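PDB 5UFV: AA9 family lytic polysaccharide monooxygenase D, which uses a copper ion, a reducing agent and O2 or H2O2 to cleave cellulose oxidatively, yielding C1-oxidised products. Local coordinates for residues 79-85 / 101-107; 41-47 / 193-199; 16-20 / 29-35. All coordinates share one frame; numbering follows the deposited sequence.

Contact 1: residues 79-85 / 101-107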
loop_
_atom_site.group_PDB
_atom_site.type_symbol
_atom_site.label_atom_id
_atom_site.label_comp_id
_atom_site.label_asym_id
_atom_site.label_seq_id
_atom_site.Cartn_x
_atom_site.Cartn_y
_atom_site.Cartn_z
ATOM N N PRO A 79 8.434 -5.041 2.754
ATOM C CA PRO A 79 7.704 -3.949 3.369
ATOM C C PRO A 79 6.194 -3.843 3.062
ATOM O O PRO A 79 5.674 -4.439 2.116
ATOM C CB PRO A 79 8.427 -2.714 2.828
ATOM C CG PRO A 79 8.916 -3.134 1.508
ATOM C CD PRO A 79 9.341 -4.562 1.701
ATOM N N ILE A 80 5.529 -3.073 3.906
ATOM C CA ILE A 80 4.151 -2.693 3.742
ATOM C C ILE A 80 4.184 -1.199 3.492
ATOM O O ILE A 80 4.845 -0.481 4.230
ATOM C CB ILE A 80 3.383 -2.908 5.063
ATOM C CG1 ILE A 80 3.437 -4.372 5.462
ATOM C CG2 ILE A 80 1.953 -2.439 4.935
ATOM C CD1 ILE A 80 2.795 -4.652 6.792
ATOM N N LEU A 81 3.471 -0.739 2.470
ATOM C CA LEU A 81 3.290 0.678 2.253
ATOM C C LEU A 81 1.816 1.036 2.077
ATOM O O LEU A 81 1.079 0.322 1.395
ATOM C CB LEU A 81 4.048 1.113 1.017
ATOM C CG LEU A 81 5.578 1.112 1.155
ATOM C CD1 LEU A 81 6.164 -0.270 0.943
ATOM C CD2 LEU A 81 6.192 2.091 0.160
ATOM N N VAL A 82 1.401 2.149 2.684
ATOM C CA VAL A 82 0.073 2.652 2.503
ATOM C C VAL A 82 0.165 4.089 2.097
ATOM O O VAL A 82 0.794 4.877 2.782
ATOM C CB VAL A 82 -0.727 2.588 3.794
ATOM C CG1 VAL A 82 -2.174 2.972 3.511
ATOM C CG2 VAL A 82 -0.606 1.203 4.436
ATOM N N TRP A 83 -0.475 4.433 0.988
ATOM C CA TRP A 83 -0.370 5.743 0.406
ATOM C C TRP A 83 -1.727 6.332 0.195
ATOM O O TRP A 83 -2.717 5.640 0.156
ATOM C CB TRP A 83 0.221 5.672 -0.990
ATOM C CG TRP A 83 1.504 4.924 -1.198
ATOM C CD1 TRP A 83 1.698 3.573 -1.122
ATOM C CD2 TRP A 83 2.752 5.483 -1.624
ATOM N NE1 TRP A 83 3.008 3.263 -1.425
ATOM C CE2 TRP A 83 3.671 4.415 -1.745
ATOM C CE3 TRP A 83 3.182 6.781 -1.910
ATOM C CZ2 TRP A 83 4.976 4.603 -2.148
ATOM C CZ3 TRP A 83 4.493 6.967 -2.310
ATOM C CH2 TRP A 83 5.368 5.889 -2.433
ATOM N N MET A 84 -1.739 7.629 -0.044
ATOM C CA MET A 84 -2.935 8.354 -0.373
ATOM C C MET A 84 -2.638 9.321 -1.498
ATOM O O MET A 84 -1.493 9.594 -1.818
ATOM C CB MET A 84 -3.470 9.111 0.854
ATOM C CG MET A 84 -4.141 8.206 1.855
ATOM S SD MET A 84 -4.955 9.023 3.258
ATOM C CE MET A 84 -6.527 9.522 2.545
ATOM N N TYR A 85 -3.698 9.850 -2.084
ATOM C CA TYR A 85 -3.584 10.658 -3.276
ATOM C C TYR A 85 -4.811 11.530 -3.330
ATOM O O TYR A 85 -5.934 11.029 -3.297
ATOM C CB TYR A 85 -3.503 9.751 -4.513
ATOM C CG TYR A 85 -3.454 10.477 -5.823
ATOM C CD1 TYR A 85 -4.587 11.088 -6.353
ATOM C CD2 TYR A 85 -2.291 10.530 -6.546
ATOM C CE1 TYR A 85 -4.549 11.765 -7.557
ATOM C CE2 TYR A 85 -2.239 11.186 -7.759
ATOM C CZ TYR A 85 -3.373 11.809 -8.265
ATOM O OH TYR A 85 -3.292 12.456 -9.478
ATOM N N TRP A 101 1.044 11.042 -5.032
ATOM C CA TRP A 101 1.035 9.994 -3.992
ATOM C C TRP A 101 1.959 10.282 -2.812
ATOM O O TRP A 101 3.164 10.524 -2.979
ATOM C CB TRP A 101 1.426 8.654 -4.565
ATOM C CG TRP A 101 0.453 8.184 -5.559
ATOM C CD1 TRP A 101 0.523 8.373 -6.887
ATOM C CD2 TRP A 101 -0.755 7.441 -5.311
ATOM N NE1 TRP A 101 -0.542 7.791 -7.492
ATOM C CE2 TRP A 101 -1.353 7.218 -6.540
ATOM C CE3 TRP A 101 -1.382 6.952 -4.164
ATOM C CZ2 TRP A 101 -2.562 6.515 -6.671
ATOM C CZ3 TRP A 101 -2.574 6.235 -4.292
ATOM C CH2 TRP A 101 -3.141 6.020 -5.534
ATOM N N PHE A 102 1.404 10.219 -1.615
ATOM C CA PHE A 102 2.208 10.355 -0.429
ATOM C C PHE A 102 1.920 9.200 0.534
ATOM O O PHE A 102 0.797 8.730 0.629
ATOM C CB PHE A 102 1.950 11.730 0.206
ATOM C CG PHE A 102 0.512 11.961 0.597
ATOM C CD1 PHE A 102 -0.386 12.505 -0.302
ATOM C CD2 PHE A 102 0.061 11.635 1.878
ATOM C CE1 PHE A 102 -1.704 12.721 0.054
ATOM C CE2 PHE A 102 -1.264 11.848 2.240
ATOM C CZ PHE A 102 -2.145 12.395 1.322
ATOM N N LYS A 103 2.955 8.758 1.245
ATOM C CA LYS A 103 2.836 7.708 2.258
ATOM C C LYS A 103 2.214 8.228 3.532
ATOM O O LYS A 103 2.600 9.283 4.038
ATOM C CB LYS A 103 4.212 7.124 2.594
ATOM C CG LYS A 103 4.704 6.137 1.547
ATOM C CD LYS A 103 6.218 6.081 1.414
ATOM C CE LYS A 103 6.891 5.349 2.566
ATOM N NZ LYS A 103 8.355 5.182 2.367
ATOM N N ILE A 104 1.281 7.447 4.070
ATOM C CA ILE A 104 0.764 7.678 5.400
ATOM C C ILE A 104 1.198 6.609 6.406
ATOM O O ILE A 104 1.143 6.846 7.592
ATOM C CB ILE A 104 -0.769 7.790 5.391
ATOM C CG1 ILE A 104 -1.421 6.478 5.040
ATOM C CG2 ILE A 104 -1.222 8.853 4.392
ATOM C CD1 ILE A 104 -2.925 6.561 5.123
ATOM N N ASP A 105 1.600 5.435 5.934
ATOM C CA ASP A 105 2.047 4.359 6.818
ATOM C C ASP A 105 3.131 3.510 6.134
ATOM O O ASP A 105 3.247 3.500 4.912
ATOM C CB ASP A 105 0.852 3.491 7.214
ATOM C CG ASP A 105 1.032 2.800 8.572
ATOM O OD1 ASP A 105 2.020 3.109 9.281
ATOM O OD2 ASP A 105 0.172 1.953 8.947
ATOM N N GLU A 106 3.935 2.812 6.917
ATOM C CA GLU A 106 4.943 1.904 6.358
ATOM C C GLU A 106 5.483 0.985 7.448
ATOM O O GLU A 106 5.498 1.343 8.608
ATOM C CB GLU A 106 6.111 2.680 5.750
ATOM C CG GLU A 106 6.875 3.510 6.794
ATOM C CD GLU A 106 8.148 4.180 6.278
ATOM O OE1 GLU A 106 8.451 4.154 5.035
ATOM O OE2 GLU A 106 8.854 4.753 7.154
ATOM N N ALA A 107 5.921 -0.204 7.065
ATOM C CA ALA A 107 6.571 -1.100 8.006
ATOM C C ALA A 107 7.561 -1.923 7.229
ATOM O O ALA A 107 7.292 -2.295 6.084
ATOM C CB ALA A 107 5.559 -1.985 8.704
#
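Met84 and Phe102 trade two backbone hydrogen bonds, Met84 N to Phe102 O at 2.8 Å and Phe102 N to Met84 O at 3.0 Å, and the same antiparallel ladder is resumed by Ile80 and Ala107. Between them the register slips by one residue. Ile104 N gives Val82 O a bond of 2.9 Å, the N-H of Asp105 adds a weak one to the same oxygen, and Val82 N returns a bond to Asp105 O; with Ile104 and Asp105 both opposite Val82, this is a classic beta bulge. The chain turns a corner here: residues 105-107 run at 172° to strand 80-85, residues 101-103 at 139°.

Aromatic contacts dominate the face that bears Trp83, Tyr85, Trp101 and Lys103. Lys103 CG sits over the six-membered ring of Trp83, 3.7 Å from its centroid, a CH-pi contact. Tyr85 CB makes another with the six-membered ring of Trp101, while the tyrosine edge meets the five-membered ring. Both indole nitrogens are bonded beyond the two strands, Trp83 NE1 to Glu156 and Trp101 NE1 to Gly96.

The other face is mainly apolar. Met84 CB touches Phe102 CZ at 3.6 Å, and Met84 SD lies 3.7 Å from Ile104 CD1. Val82 CG1 meets Ile104 CG1; the isoleucine CG1, held between backbone N and carbonyl carbon (chi1 67°), is set against Val82 O as well. Asp105 lies beside Val82, its OD2 taken up by Ser140 and Trp138 of the facing sheet.

The charged side chains, Lys103, Asp105 and Glu106, all lie on 101-107. Lys103 NZ bridges to Glu106 OE1 at 2.9 Å and also bonds the carbonyls of Pro220 and Pro222. With its methylenes on Trp83 and its ammonium so matched, Lys103 can probably stay buried and charged on the outer face of this sheet.

Contact 2: residues 41-47 / 193-199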
loop_
_atom_site.group_PDB
_atom_site.type_symbol
_atom_site.label_atom_id
_atom_site.label_comp_id
_atom_site.label_asym_id
_atom_site.label_seq_id
_atom_site.Cartn_x
_atom_site.Cartn_y
_atom_site.Cartn_z
ATOM N N ALA A 41 8.822 -2.469 -11.484
ATOM C CA ALA A 41 8.633 -1.130 -10.942
ATOM C C ALA A 41 8.151 -0.063 -11.933
ATOM O O ALA A 41 7.605 0.959 -11.530
ATOM C CB ALA A 41 9.937 -0.657 -10.306
ATOM N N SER A 42 8.376 -0.239 -13.217
ATOM C CA SER A 42 7.891 0.757 -14.152
ATOM C C SER A 42 6.557 0.353 -14.834
ATOM O O SER A 42 6.100 1.038 -15.748
ATOM C CB SER A 42 8.969 1.012 -15.193
ATOM O OG SER A 42 9.062 -0.083 -16.078
ATOM N N ASP A 43 5.946 -0.747 -14.395
ATOM C CA ASP A 43 4.699 -1.237 -14.972
ATOM C C ASP A 43 3.532 -0.367 -14.471
ATOM O O ASP A 43 3.429 -0.103 -13.275
ATOM C CB ASP A 43 4.514 -2.708 -14.577
ATOM C CG ASP A 43 3.275 -3.370 -15.219
ATOM O OD1 ASP A 43 2.382 -2.669 -15.754
ATOM O OD2 ASP A 43 3.197 -4.622 -15.161
ATOM N N PRO A 44 2.661 0.107 -15.378
ATOM C CA PRO A 44 1.504 0.920 -14.945
ATOM C C PRO A 44 0.537 0.196 -13.994
ATOM O O PRO A 44 -0.174 0.842 -13.208
ATOM C CB PRO A 44 0.779 1.254 -16.258
ATOM C CG PRO A 44 1.764 1.013 -17.339
ATOM C CD PRO A 44 2.772 0.019 -16.845
ATOM N N LYS A 45 0.521 -1.133 -14.090
ATOM C CA LYS A 45 -0.245 -1.966 -13.197
ATOM C C LYS A 45 0.198 -1.757 -11.769
ATOM O O LYS A 45 -0.584 -1.997 -10.856
ATOM C CB LYS A 45 -0.083 -3.434 -13.534
ATOM C CG LYS A 45 -0.461 -3.825 -14.948
ATOM C CD LYS A 45 -1.894 -4.266 -15.069
ATOM C CE LYS A 45 -2.259 -4.366 -16.552
ATOM N NZ LYS A 45 -3.647 -4.877 -16.785
ATOM N N LEU A 46 1.427 -1.296 -11.556
ATOM C CA LEU A 46 1.875 -0.958 -10.197
ATOM C C LEU A 46 0.957 0.012 -9.426
ATOM O O LEU A 46 0.826 -0.110 -8.226
ATOM C CB LEU A 46 3.286 -0.396 -10.223
ATOM C CG LEU A 46 3.925 -0.167 -8.860
ATOM C CD1 LEU A 46 4.018 -1.471 -8.070
ATOM C CD2 LEU A 46 5.290 0.450 -9.037
ATOM N N ARG A 47 0.296 0.934 -10.112
ATOM C CA ARG A 47 -0.509 1.930 -9.444
ATOM C C ARG A 47 -1.682 1.341 -8.676
ATOM O O ARG A 47 -1.766 1.464 -7.459
ATOM C CB ARG A 47 -1.016 2.975 -10.452
ATOM C CG ARG A 47 -1.636 4.204 -9.802
ATOM C CD ARG A 47 -2.064 5.239 -10.820
ATOM N NE ARG A 47 -0.882 5.699 -11.511
ATOM C CZ ARG A 47 -0.873 6.416 -12.613
ATOM N NH1 ARG A 47 -2.007 6.808 -13.192
ATOM N NH2 ARG A 47 0.287 6.713 -13.138
ATOM N N ILE A 193 3.452 7.073 -9.157
ATOM C CA ILE A 193 3.465 5.609 -9.144
ATOM C C ILE A 193 2.867 5.108 -10.460
ATOM O O ILE A 193 1.724 5.447 -10.781
ATOM C CB ILE A 193 2.614 5.033 -8.013
ATOM C CG1 ILE A 193 2.969 5.661 -6.675
ATOM C CG2 ILE A 193 2.824 3.542 -7.906
ATOM C CD1 ILE A 193 1.981 5.279 -5.586
ATOM N N PRO A 194 3.610 4.342 -11.256
ATOM C CA PRO A 194 5.032 4.020 -11.055
ATOM C C PRO A 194 5.918 5.252 -11.086
ATOM O O PRO A 194 5.501 6.282 -11.614
ATOM C CB PRO A 194 5.359 3.141 -12.269
ATOM C CG PRO A 194 4.343 3.518 -13.299
ATOM C CD PRO A 194 3.100 3.853 -12.547
ATOM N N GLY A 195 7.120 5.143 -10.515
ATOM C CA GLY A 195 8.038 6.277 -10.459
ATOM C C GLY A 195 8.805 6.440 -9.157
ATOM O O GLY A 195 9.959 6.875 -9.163
ATOM N N TYR A 196 8.179 6.108 -8.037
ATOM C CA TYR A 196 8.814 6.329 -6.738
ATOM C C TYR A 196 10.067 5.481 -6.474
ATOM O O TYR A 196 10.835 5.757 -5.536
ATOM C CB TYR A 196 7.792 6.125 -5.610
ATOM C CG TYR A 196 7.444 4.688 -5.286
ATOM C CD1 TYR A 196 8.163 3.980 -4.334
ATOM C CD2 TYR A 196 6.375 4.050 -5.909
ATOM C CE1 TYR A 196 7.843 2.680 -4.023
ATOM C CE2 TYR A 196 6.041 2.741 -5.602
ATOM C CZ TYR A 196 6.782 2.055 -4.651
ATOM O OH TYR A 196 6.474 0.740 -4.326
ATOM N N CYS A 197 10.242 4.427 -7.261
ATOM C CA CYS A 197 11.423 3.592 -7.154
ATOM C C CYS A 197 11.799 3.144 -8.539
ATOM O O CYS A 197 10.944 3.154 -9.405
ATOM C CB CYS A 197 11.163 2.375 -6.264
ATOM S SG CYS A 197 9.880 1.226 -6.836
ATOM N N GLN A 198 13.070 2.785 -8.740
ATOM C CA GLN A 198 13.542 2.148 -9.979
ATOM C C GLN A 198 13.792 0.677 -9.736
ATOM O O GLN A 198 14.133 0.280 -8.638
ATOM C CB GLN A 198 14.851 2.775 -10.490
ATOM C CG GLN A 198 14.831 4.288 -10.600
ATOM C CD GLN A 198 13.814 4.748 -11.616
ATOM O OE1 GLN A 198 13.925 4.430 -12.800
ATOM N NE2 GLN A 198 12.810 5.491 -11.158
ATOM N N GLN A 199 13.664 -0.116 -10.790
ATOM C CA GLN A 199 13.841 -1.551 -10.694
ATOM C C GLN A 199 15.175 -1.933 -10.051
ATOM O O GLN A 199 15.231 -2.890 -9.286
ATOM C CB GLN A 199 13.738 -2.193 -12.085
ATOM C CG GLN A 199 13.617 -3.716 -12.087
ATOM C CD GLN A 199 12.314 -4.209 -11.485
ATOM O OE1 GLN A 199 11.378 -3.445 -11.285
ATOM N NE2 GLN A 199 12.253 -5.492 -11.185
HETATM O O HOH W 1 8.030 2.764 -9.399
#
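The guanidinium of Arg47 is met at its edge by Ile193 O, which lies only 5° out of its plane, and the ring of Tyr196 has Cys197 SG over one face, with Leu46 CD2 approaching obliquely at 4.2 Å from Tyr196 CE2. Arg47 grips the carbonyl side-on with two nitrogens: NE at 2.7 Å from Ile193 O, nearly in line with C=O, and NH2 at 3.0 Å, more bent. The bend at chi3 (-63°) brings this edge round to the carbonyl, and Arg47 NH1 is taken by Asp95 O.

The pairing joins two loops of the AA9 beta-sandwich that lie far apart in sequence: the one entering the short helix 45-48, where Asp43 OD1 accepts from Lys45 N as a cap, and the one following strand 190-191. Pro194, behind a cis peptide bond, puts CB 3.2 Å from Ala41 O and packs against Leu46. Leu46 CG also touches Ile193 CG2, the two side chains crossing at about a right angle.

At the other end Gln199 OE1 receives Ala41 N at 2.7 Å, a nearly straight bond (170°). One water donates to Ala41 O and Cys197 O and accepts from Gly195 N.

Contact 3: residues 16-20 / 29-35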
loop_
_atom_site.group_PDB
_atom_site.type_symbol
_atom_site.label_atom_id
_atom_site.label_comp_id
_atom_site.label_asym_id
_atom_site.label_seq_id
_atom_site.Cartn_x
_atom_site.Cartn_y
_atom_site.Cartn_z
ATOM N N GLY A 16 -14.584 -5.519 -0.606
ATOM C CA GLY A 16 -13.791 -5.207 -1.753
ATOM C C GLY A 16 -14.413 -5.746 -3.037
ATOM O O GLY A 16 -15.439 -6.452 -3.037
ATOM N N TYR A 17 -13.745 -5.394 -4.134
ATOM C CA TYR A 17 -14.015 -5.970 -5.430
ATOM C C TYR A 17 -13.626 -7.419 -5.360
ATOM O O TYR A 17 -12.687 -7.801 -4.655
ATOM C CB TYR A 17 -13.160 -5.235 -6.447
ATOM C CG TYR A 17 -13.364 -5.582 -7.895
ATOM C CD1 TYR A 17 -14.464 -5.096 -8.609
ATOM C CD2 TYR A 17 -12.406 -6.345 -8.582
ATOM C CE1 TYR A 17 -14.622 -5.399 -9.958
ATOM C CE2 TYR A 17 -12.544 -6.646 -9.927
ATOM C CZ TYR A 17 -13.640 -6.169 -10.616
ATOM O OH TYR A 17 -13.753 -6.472 -11.959
ATOM N N SER A 18 -14.367 -8.240 -6.077
ATOM C CA SER A 18 -14.091 -9.648 -6.115
ATOM C C SER A 18 -13.328 -10.002 -7.394
ATOM O O SER A 18 -13.923 -10.419 -8.394
ATOM C CB SER A 18 -15.396 -10.412 -6.020
ATOM O OG SER A 18 -15.145 -11.819 -6.068
ATOM N N GLY A 19 -12.005 -9.850 -7.329
ATOM C CA GLY A 19 -11.089 -10.051 -8.455
ATOM C C GLY A 19 -11.308 -11.327 -9.259
ATOM O O GLY A 19 -11.349 -11.288 -10.483
ATOM N N PHE A 20 -11.504 -12.454 -8.580
ATOM C CA PHE A 20 -11.613 -13.743 -9.275
ATOM C C PHE A 20 -12.994 -14.032 -9.851
ATOM O O PHE A 20 -13.149 -14.964 -10.614
ATOM C CB PHE A 20 -11.250 -14.896 -8.347
ATOM C CG PHE A 20 -9.821 -14.928 -7.945
ATOM C CD1 PHE A 20 -8.846 -15.323 -8.866
ATOM C CD2 PHE A 20 -9.451 -14.627 -6.627
ATOM C CE1 PHE A 20 -7.510 -15.382 -8.498
ATOM C CE2 PHE A 20 -8.126 -14.662 -6.238
ATOM C CZ PHE A 20 -7.151 -15.038 -7.180
ATOM N N GLN A 29 -13.527 -0.073 -3.827
ATOM C CA GLN A 29 -12.237 -0.544 -4.316
ATOM C C GLN A 29 -12.161 -0.601 -5.853
ATOM O O GLN A 29 -13.102 -1.058 -6.517
ATOM C CB GLN A 29 -11.958 -1.949 -3.746
ATOM C CG GLN A 29 -10.499 -2.367 -3.797
ATOM C CD GLN A 29 -10.265 -3.784 -3.284
ATOM O OE1 GLN A 29 -10.997 -4.711 -3.638
ATOM N NE2 GLN A 29 -9.256 -3.959 -2.452
ATOM N N TRP A 30 -11.024 -0.165 -6.392
ATOM C CA TRP A 30 -10.725 -0.258 -7.814
ATOM C C TRP A 30 -10.460 -1.708 -8.164
ATOM O O TRP A 30 -10.057 -2.483 -7.323
ATOM C CB TRP A 30 -9.507 0.604 -8.152
ATOM C CG TRP A 30 -9.797 2.063 -8.198
ATOM C CD1 TRP A 30 -10.740 2.741 -7.484
ATOM C CD2 TRP A 30 -9.119 3.035 -8.974
ATOM N NE1 TRP A 30 -10.710 4.093 -7.793
ATOM C CE2 TRP A 30 -9.713 4.291 -8.705
ATOM C CE3 TRP A 30 -8.068 2.976 -9.886
ATOM C CZ2 TRP A 30 -9.301 5.442 -9.313
ATOM C CZ3 TRP A 30 -7.659 4.134 -10.484
ATOM C CH2 TRP A 30 -8.276 5.342 -10.207
ATOM N N GLN A 31 -10.701 -2.074 -9.410
ATOM C CA GLN A 31 -10.695 -3.474 -9.804
ATOM C C GLN A 31 -9.284 -4.004 -9.700
ATOM O O GLN A 31 -8.319 -3.274 -9.812
ATOM C CB GLN A 31 -11.190 -3.667 -11.248
ATOM C CG GLN A 31 -12.542 -3.052 -11.598
ATOM C CD GLN A 31 -12.445 -1.582 -12.004
ATOM O OE1 GLN A 31 -11.475 -0.882 -11.659
ATOM N NE2 GLN A 31 -13.443 -1.101 -12.731
ATOM N N TRP A 32 -9.175 -5.293 -9.481
ATOM C CA TRP A 32 -7.899 -5.982 -9.517
ATOM C C TRP A 32 -8.217 -7.347 -10.119
ATOM O O TRP A 32 -9.362 -7.801 -9.998
ATOM C CB TRP A 32 -7.267 -6.067 -8.133
ATOM C CG TRP A 32 -8.169 -6.548 -7.044
ATOM C CD1 TRP A 32 -8.997 -5.790 -6.299
ATOM C CD2 TRP A 32 -8.311 -7.896 -6.570
ATOM N NE1 TRP A 32 -9.655 -6.574 -5.384
ATOM C CE2 TRP A 32 -9.254 -7.870 -5.526
ATOM C CE3 TRP A 32 -7.736 -9.118 -6.934
ATOM C CZ2 TRP A 32 -9.639 -9.006 -4.818
ATOM C CZ3 TRP A 32 -8.132 -10.286 -6.225
ATOM C CH2 TRP A 32 -9.078 -10.204 -5.174
ATOM N N PRO A 33 -7.254 -7.949 -10.839
ATOM C CA PRO A 33 -7.573 -9.112 -11.678
ATOM C C PRO A 33 -7.480 -10.461 -10.950
ATOM O O PRO A 33 -8.214 -11.397 -11.276
ATOM C CB PRO A 33 -6.509 -9.036 -12.791
ATOM C CG PRO A 33 -5.309 -8.438 -12.126
ATOM C CD PRO A 33 -5.841 -7.534 -11.005
ATOM N N ASP A 34 -6.575 -10.557 -9.984
ATOM C CA ASP A 34 -6.268 -11.831 -9.337
ATOM C C ASP A 34 -5.135 -11.558 -8.360
ATOM O O ASP A 34 -4.844 -10.404 -8.057
ATOM C CB ASP A 34 -5.910 -12.909 -10.378
ATOM C CG ASP A 34 -4.767 -12.470 -11.323
ATOM O OD1 ASP A 34 -3.772 -11.817 -10.830
ATOM O OD2 ASP A 34 -4.877 -12.756 -12.556
ATOM N N TYR A 35 -4.496 -12.605 -7.865
ATOM C CA TYR A 35 -3.466 -12.468 -6.846
ATOM C C TYR A 35 -2.026 -12.451 -7.363
ATOM O O TYR A 35 -1.092 -12.511 -6.568
ATOM C CB TYR A 35 -3.567 -13.620 -5.850
ATOM C CG TYR A 35 -4.698 -13.603 -4.843
ATOM C CD1 TYR A 35 -5.474 -12.477 -4.611
ATOM C CD2 TYR A 35 -4.941 -14.748 -4.077
ATOM C CE1 TYR A 35 -6.495 -12.506 -3.666
ATOM C CE2 TYR A 35 -5.922 -14.782 -3.130
ATOM C CZ TYR A 35 -6.710 -13.678 -2.920
ATOM O OH TYR A 35 -7.690 -13.755 -1.950
HETATM O O HOH W 2 -11.098 -8.815 -12.382
#
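Gln29 OE1 takes two donors from opposite faces of its amide plane, Tyr17 N and Trp32 NE1, each at 2.9 Å. The indole N-H comes from well above that plane, although OE1 itself lies close to the plane of the Trp32 ring. Both segments belong to the long loop region between strand 12-15 and helix 45-48 of the AA9 beta-sandwich. Gln29 CG, anti to the backbone N (chi1 -161°), begins an extended chain that carries OE1 to Tyr17 N. The Gln29 amide is fixed from its other end too, since NE2 bonds Val4 O and Tyr7 OH.

Trp32 presents a face to the 16-20 loop. Gly19 CA lies nearly above the centre of its six-membered ring, 3.7 Å from the centroid, so a CB at Gly19 would run into the indole. The edge of Tyr17 points at the five-membered ring, planes 70° apart, while Gln31 CA covers one face of the tyrosine. An alanine in place of Trp32 is likely to leave Gln29 OE1 without one of its donors and to open a gap beneath Gly19 and Tyr17.

Farther along the loop, Phe20 makes a T-shaped contact with Tyr35 (planes at 79°), whose side chain is about 7 Å from the copper ion. Water 2 donates to Gly19 O and Trp32 O. Phe20 CE2 stands over the centre of the Tyr35 ring, 3.5 Å above its plane.

In the fold
Contacts 1 and 2 touch, their centres about 14 Å apart: Ile193 CD1 packs 3.3 Å from Trp101 CG, and Trp83 CH2 lies 3.7 Å from Tyr196 CG. The 193-199 loop thus lies against the aromatic face of the six-stranded sheet that contains strands 80-86 and 101-107. Contact 3 stands apart, its centre about 20 Å from that of contact 1 and 19 Å from that of contact 2, without touching either. Along the chain it closes first; contact 1 is then nested inside the loop closed by contact 2. Contact 1 pairs two sheet strands, contact 2 ties two loops beside that sheet, and contact 3, nearest the copper, closes a separate loop region in one AA9 domain.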